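Local structure of short afifavidin (Afifella pfennigii, 6HDS) at residues S85-T90 against T104-A109; F52-T57 against A79-N84. The protein binds biotin and 2-iminobiotin in a strong non-covalent complex, although its exact biological role is still obscure. All coordinates share one frame; numbering follows the deposited sequence.

Contact 1: S85-T90 against T104-A109; sequences SVTSWT and TDWNLA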
loop_
_atom_site.group_PDB
_atom_site.type_symbol
_atom_site.label_atom_id
_atom_site.label_comp_id
_atom_site.label_asym_id
_atom_site.label_seq_id
_atom_site.Cartn_x
_atom_site.Cartn_y
_atom_site.Cartn_z
ATOM N N SER A 85 -1.447 -14.308 0.206
ATOM C CA SER A 85 -0.392 -13.367 0.218
ATOM C C SER A 85 -0.928 -11.990 -0.172
ATOM O O SER A 85 -2.040 -11.864 -0.740
ATOM C CB SER A 85 0.683 -13.795 -0.711
ATOM O OG SER A 85 0.143 -13.946 -2.025
ATOM N N VAL A 86 -0.118 -10.983 0.138
ATOM C CA VAL A 86 -0.399 -9.615 -0.187
ATOM C C VAL A 86 0.855 -8.952 -0.721
ATOM O O VAL A 86 1.933 -9.081 -0.134
ATOM C CB VAL A 86 -0.898 -8.848 1.047
ATOM C CG1 VAL A 86 -1.089 -7.373 0.718
ATOM C CG2 VAL A 86 -2.156 -9.473 1.639
ATOM N N THR A 87 0.691 -8.118 -1.746
ATOM C CA THR A 87 1.768 -7.313 -2.259
ATOM C C THR A 87 1.434 -5.816 -2.153
ATOM O O THR A 87 0.290 -5.388 -2.444
ATOM C CB THR A 87 2.082 -7.673 -3.715
ATOM O OG1 THR A 87 2.411 -9.051 -3.838
ATOM C CG2 THR A 87 3.175 -6.812 -4.306
ATOM N N SER A 88 2.415 -5.005 -1.735
ATOM C CA SER A 88 2.344 -3.551 -1.918
ATOM C C SER A 88 3.503 -3.027 -2.760
ATOM O O SER A 88 4.667 -3.369 -2.542
ATOM C CB SER A 88 2.304 -2.806 -0.632
ATOM O OG SER A 88 1.341 -3.364 0.276
ATOM N N TRP A 89 3.152 -2.036 -3.577
ATOM C CA TRP A 89 4.079 -1.243 -4.381
ATOM C C TRP A 89 4.090 0.190 -3.838
ATOM O O TRP A 89 3.006 0.732 -3.505
ATOM C CB TRP A 89 3.636 -1.186 -5.843
ATOM C CG TRP A 89 3.650 -2.463 -6.634
ATOM C CD1 TRP A 89 4.575 -2.808 -7.578
ATOM C CD2 TRP A 89 2.701 -3.543 -6.583
ATOM N NE1 TRP A 89 4.262 -4.031 -8.105
ATOM C CE2 TRP A 89 3.109 -4.497 -7.538
ATOM C CE3 TRP A 89 1.523 -3.792 -5.858
ATOM C CZ2 TRP A 89 2.402 -5.677 -7.766
ATOM C CZ3 TRP A 89 0.827 -4.961 -6.074
ATOM C CH2 TRP A 89 1.278 -5.908 -7.003
ATOM N N THR A 90 5.257 0.832 -3.905
ATOM C CA THR A 90 5.388 2.264 -3.639
ATOM C C THR A 90 6.387 2.853 -4.621
ATOM O O THR A 90 7.459 2.259 -4.856
ATOM C CB THR A 90 5.828 2.509 -2.191
ATOM O OG1 THR A 90 5.168 1.586 -1.321
ATOM C CG2 THR A 90 5.609 3.918 -1.706
ATOM N N THR A 104 8.884 1.688 -9.115
ATOM C CA THR A 104 8.387 1.214 -7.853
ATOM C C THR A 104 9.316 0.183 -7.209
ATOM O O THR A 104 9.999 -0.555 -7.899
ATOM C CB THR A 104 7.004 0.548 -7.968
ATOM O OG1 THR A 104 6.979 -0.741 -8.598
ATOM C CG2 THR A 104 6.022 1.451 -8.664
ATOM N N ASP A 105 9.121 0.020 -5.896
ATOM C CA ASP A 105 9.634 -1.097 -5.162
ATOM C C ASP A 105 8.432 -1.770 -4.545
ATOM O O ASP A 105 7.423 -1.083 -4.232
ATOM C CB ASP A 105 10.639 -0.717 -4.080
ATOM C CG ASP A 105 11.967 -0.147 -4.595
ATOM O OD1 ASP A 105 12.305 -0.444 -5.733
ATOM O OD2 ASP A 105 12.703 0.519 -3.801
ATOM N N TRP A 106 8.533 -3.085 -4.391
ATOM C CA TRP A 106 7.399 -3.841 -3.809
ATOM C C TRP A 106 7.872 -4.752 -2.703
ATOM O O TRP A 106 9.017 -5.170 -2.674
ATOM C CB TRP A 106 6.592 -4.618 -4.859
ATOM C CG TRP A 106 7.353 -5.527 -5.773
ATOM C CD1 TRP A 106 7.747 -5.271 -7.053
ATOM C CD2 TRP A 106 7.749 -6.864 -5.495
ATOM N NE1 TRP A 106 8.412 -6.338 -7.578
ATOM C CE2 TRP A 106 8.393 -7.353 -6.656
ATOM C CE3 TRP A 106 7.573 -7.708 -4.397
ATOM C CZ2 TRP A 106 8.887 -8.639 -6.735
ATOM C CZ3 TRP A 106 8.107 -8.977 -4.473
ATOM C CH2 TRP A 106 8.736 -9.432 -5.619
ATOM N N ASN A 107 6.923 -5.072 -1.824
ATOM C CA ASN A 107 7.106 -6.074 -0.863
ATOM C C ASN A 107 5.940 -7.034 -0.953
ATOM O O ASN A 107 4.787 -6.587 -1.184
ATOM C CB ASN A 107 7.152 -5.516 0.571
ATOM C CG ASN A 107 8.398 -4.726 0.885
ATOM O OD1 ASN A 107 9.498 -5.202 0.669
ATOM N ND2 ASN A 107 8.235 -3.529 1.429
ATOM N N LEU A 108 6.204 -8.320 -0.688
ATOM C CA LEU A 108 5.211 -9.371 -0.763
ATOM C C LEU A 108 5.225 -10.213 0.514
ATOM O O LEU A 108 6.250 -10.823 0.869
ATOM C CB LEU A 108 5.511 -10.210 -2.010
ATOM C CG LEU A 108 4.934 -11.622 -2.092
ATOM C CD1 LEU A 108 3.411 -11.624 -1.969
ATOM C CD2 LEU A 108 5.353 -12.209 -3.443
ATOM N N ALA A 109 4.136 -10.130 1.272
ATOM C CA ALA A 109 3.966 -10.937 2.523
ATOM C C ALA A 109 3.294 -12.256 2.148
ATOM O O ALA A 109 2.331 -12.246 1.414
ATOM C CB ALA A 109 3.195 -10.174 3.570
#

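Contact 2: F52-T57 against A79-N84; sequences FGCQGT and ATANCN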
loop_
_atom_site.group_PDB
_atom_site.type_symbol
_atom_site.label_atom_id
_atom_site.label_comp_id
_atom_site.label_asym_id
_atom_site.label_seq_id
_atom_site.Cartn_x
_atom_site.Cartn_y
_atom_site.Cartn_z
ATOM N N PHE A 52 5.507 -16.855 -10.128
ATOM C CA PHE A 52 4.444 -16.477 -9.212
ATOM C C PHE A 52 3.176 -17.247 -9.579
ATOM O O PHE A 52 2.960 -17.624 -10.759
ATOM C CB PHE A 52 4.208 -14.959 -9.242
ATOM C CG PHE A 52 5.381 -14.169 -8.716
ATOM C CD1 PHE A 52 5.563 -13.984 -7.352
ATOM C CD2 PHE A 52 6.367 -13.698 -9.577
ATOM C CE1 PHE A 52 6.671 -13.308 -6.869
ATOM C CE2 PHE A 52 7.476 -13.017 -9.096
ATOM C CZ PHE A 52 7.619 -12.808 -7.745
ATOM N N GLY A 53 2.365 -17.523 -8.557
ATOM C CA GLY A 53 1.042 -17.972 -8.751
ATOM C C GLY A 53 0.116 -16.803 -9.058
ATOM O O GLY A 53 0.575 -15.642 -9.298
ATOM N N CYS A 54 -1.187 -17.096 -9.099
ATOM C CA CYS A 54 -2.272 -16.083 -9.309
ATOM C C CYS A 54 -2.017 -15.189 -10.534
ATOM O O CYS A 54 -2.127 -13.958 -10.450
ATOM C CB CYS A 54 -2.452 -15.226 -8.056
ATOM S SG CYS A 54 -3.152 -16.216 -6.724
ATOM N N GLN A 55 -1.761 -15.827 -11.680
ATOM C CA GLN A 55 -1.470 -15.110 -12.928
ATOM C C GLN A 55 -2.707 -15.038 -13.834
ATOM O O GLN A 55 -3.609 -15.875 -13.787
ATOM C CB GLN A 55 -0.377 -15.840 -13.708
ATOM C CG GLN A 55 0.961 -15.802 -12.992
ATOM C CD GLN A 55 1.802 -16.989 -13.361
ATOM O OE1 GLN A 55 1.351 -18.150 -13.264
ATOM N NE2 GLN A 55 3.033 -16.692 -13.761
ATOM N N GLY A 56 -2.695 -14.033 -14.701
ATOM C CA GLY A 56 -3.589 -13.946 -15.823
ATOM C C GLY A 56 -5.033 -13.634 -15.473
ATOM O O GLY A 56 -5.872 -13.771 -16.323
ATOM N N THR A 57 -5.337 -13.162 -14.263
ATOM C CA THR A 57 -6.681 -12.703 -13.945
ATOM C C THR A 57 -6.573 -11.459 -13.076
ATOM O O THR A 57 -5.585 -11.280 -12.362
ATOM C CB THR A 57 -7.545 -13.784 -13.260
ATOM O OG1 THR A 57 -6.993 -14.097 -11.978
ATOM C CG2 THR A 57 -7.714 -15.036 -14.100
ATOM N N ALA A 79 -12.175 -14.831 -7.280
ATOM C CA ALA A 79 -13.059 -16.008 -7.494
ATOM C C ALA A 79 -12.316 -17.193 -8.126
ATOM O O ALA A 79 -12.773 -18.316 -7.974
ATOM C CB ALA A 79 -14.247 -15.617 -8.360
ATOM N N THR A 80 -11.217 -16.951 -8.844
ATOM C CA THR A 80 -10.538 -17.991 -9.642
ATOM C C THR A 80 -9.376 -18.652 -8.879
ATOM O O THR A 80 -9.098 -19.814 -9.111
ATOM C CB THR A 80 -10.056 -17.462 -10.994
ATOM O OG1 THR A 80 -8.830 -16.785 -10.777
ATOM C CG2 THR A 80 -11.064 -16.564 -11.689
ATOM N N ALA A 81 -8.703 -17.938 -7.968
ATOM C CA ALA A 81 -7.519 -18.508 -7.292
ATOM C C ALA A 81 -7.066 -17.639 -6.110
ATOM O O ALA A 81 -7.371 -16.456 -5.987
ATOM C CB ALA A 81 -6.378 -18.677 -8.269
ATOM N N ASN A 82 -6.219 -18.247 -5.288
ATOM C CA ASN A 82 -5.769 -17.673 -4.046
ATOM C C ASN A 82 -4.308 -18.100 -3.913
ATOM O O ASN A 82 -3.960 -19.266 -4.216
ATOM C CB ASN A 82 -6.647 -18.134 -2.876
ATOM C CG ASN A 82 -6.231 -17.530 -1.546
ATOM O OD1 ASN A 82 -6.894 -16.648 -1.016
ATOM N ND2 ASN A 82 -5.098 -17.972 -1.021
ATOM N N CYS A 83 -3.446 -17.147 -3.532
ATOM C CA CYS A 83 -2.035 -17.403 -3.252
ATOM C C CYS A 83 -1.640 -16.968 -1.821
ATOM O O CYS A 83 -0.424 -16.844 -1.555
ATOM C CB CYS A 83 -1.168 -16.669 -4.272
ATOM S SG CYS A 83 -1.400 -17.240 -5.980
ATOM N N ASN A 84 -2.629 -16.680 -0.957
ATOM C CA ASN A 84 -2.468 -16.473 0.503
ATOM C C ASN A 84 -1.301 -15.523 0.750
ATOM O O ASN A 84 -0.253 -15.867 1.340
ATOM C CB ASN A 84 -2.397 -17.820 1.248
ATOM C CG ASN A 84 -2.287 -17.672 2.748
ATOM O OD1 ASN A 84 -2.976 -16.834 3.349
ATOM N ND2 ASN A 84 -1.437 -18.491 3.377
#

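Contact 1: S85-T90 against T104-A109
Trp89 and Trp106 pair across neighbouring strands of the eight-stranded antiparallel avidin barrel. Segments 85-90 and 104-109 belong to one beta hairpin. Six backbone hydrogen bonds join Val86 with Ala109, Ser88 with Asn107 and Thr90 with Asp105. The non-hydrogen-bonded pairs are Thr87-Leu108 and Trp89-Trp106, with side chains on one face of the sheet.

The tight part lies round the Trp89 indole. Trp106 CB sits over one face of its five-membered ring, 4.0 Å from the centroid, as a CH-pi contact. The two five-membered rings meet obliquely, with planes at 55°. Thr87 CG2 lies over the same face, 3.4 Å above the plane, near the six-membered rim. Trp89 NE1 donates to Asp123 OD2, and Tyr45, Phe72 and Phe125 pack on the ring. Asp123 and Tyr45, like Ser85 and Thr87, are biotin-binding residues by close similarity. With an alanine at Trp89, the space under Trp106 CB would probably be left unfilled and Asp123 OD2 would lose its indole donor.

The more open side lies in segment 104-109: Trp106 and Leu108, on the Trp89 face, and Asp105, on the other, are partly exposed. The six-membered end of the Trp106 indole leads away from segment 85-90 (CG between backbone N and carbonyl carbon, chi1 52°), while the five-membered ring stays near Trp89. The second subunit closes the face of Ser88 and Thr90: Ser88 OG and Thr90 OG1 hydrogen-bond with Thr90 OG1 and Ser88 OG of that subunit. At the edge of the Trp89 ring, in plane, Thr104 OG1 lies 3.3 Å from Trp89 CD1 and hydrogen-bonds to Asp123 O.

Contact 2: F52-T57 against A79-N84
Cys54 and Cys83 point their side chains at each other and join in a disulfide. The bond ties the loop between strands 40-46 and 59-66 to the start of strand 82-96, at one end of the avidin barrel. Cys54 SG and Cys83 SG are 2.2 Å apart. In both residues SG lies anti to the carbonyl carbon and beside the backbone N (chi1 -69° and -63°). With both sulfurs set this way, the disulfide bridges directly between the two segments, and its positive chi3 of 116° makes it right-handed.

The sulfurs also touch main chain. Cys54 SG lies 3.6 Å from Asn82 C, and it packs on Ala81 CB at 4.3 Å. Cys83 SG comes within 3.5 Å of Gly53 C. Trp76 of strand 69-77 packs on both cysteines.

Thr57 and Thr80 approach tip to tip through their hydroxyls. Thr57 OG1 and Thr80 OG1 are 3.5 Å apart, at best a weak bond. Each hydroxyl has a stronger partner in the Asn78 amide: ND2 for Thr57 and OD1 for Thr80.

Gly53 is a biotin-binding residue by close similarity. The covalent link at Cys54 therefore probably limits movement of the binding-site loop next to it, while the threonine pair adds little hold of its own.

Contact 1 is mostly buried and lies within the barrel wall. Contact 2 is a surface contact at one end of the barrel. Both use strand 82-96, and contact 2 precedes contact 1 along the chain. Contact 1 relies on a regular ladder of backbone bonds and on aromatic packing. Contact 2 has little regular structure and depends on one covalent bond. The two meet through Phe52 of segment 52-57: its CE1 lies 3.8 Å from Leu108 CD2, and its CZ lies 4.1 Å from Trp106 CH2. Both hold residues assigned to biotin binding by similarity, and both touch the second subunit, contact 1 much more extensively.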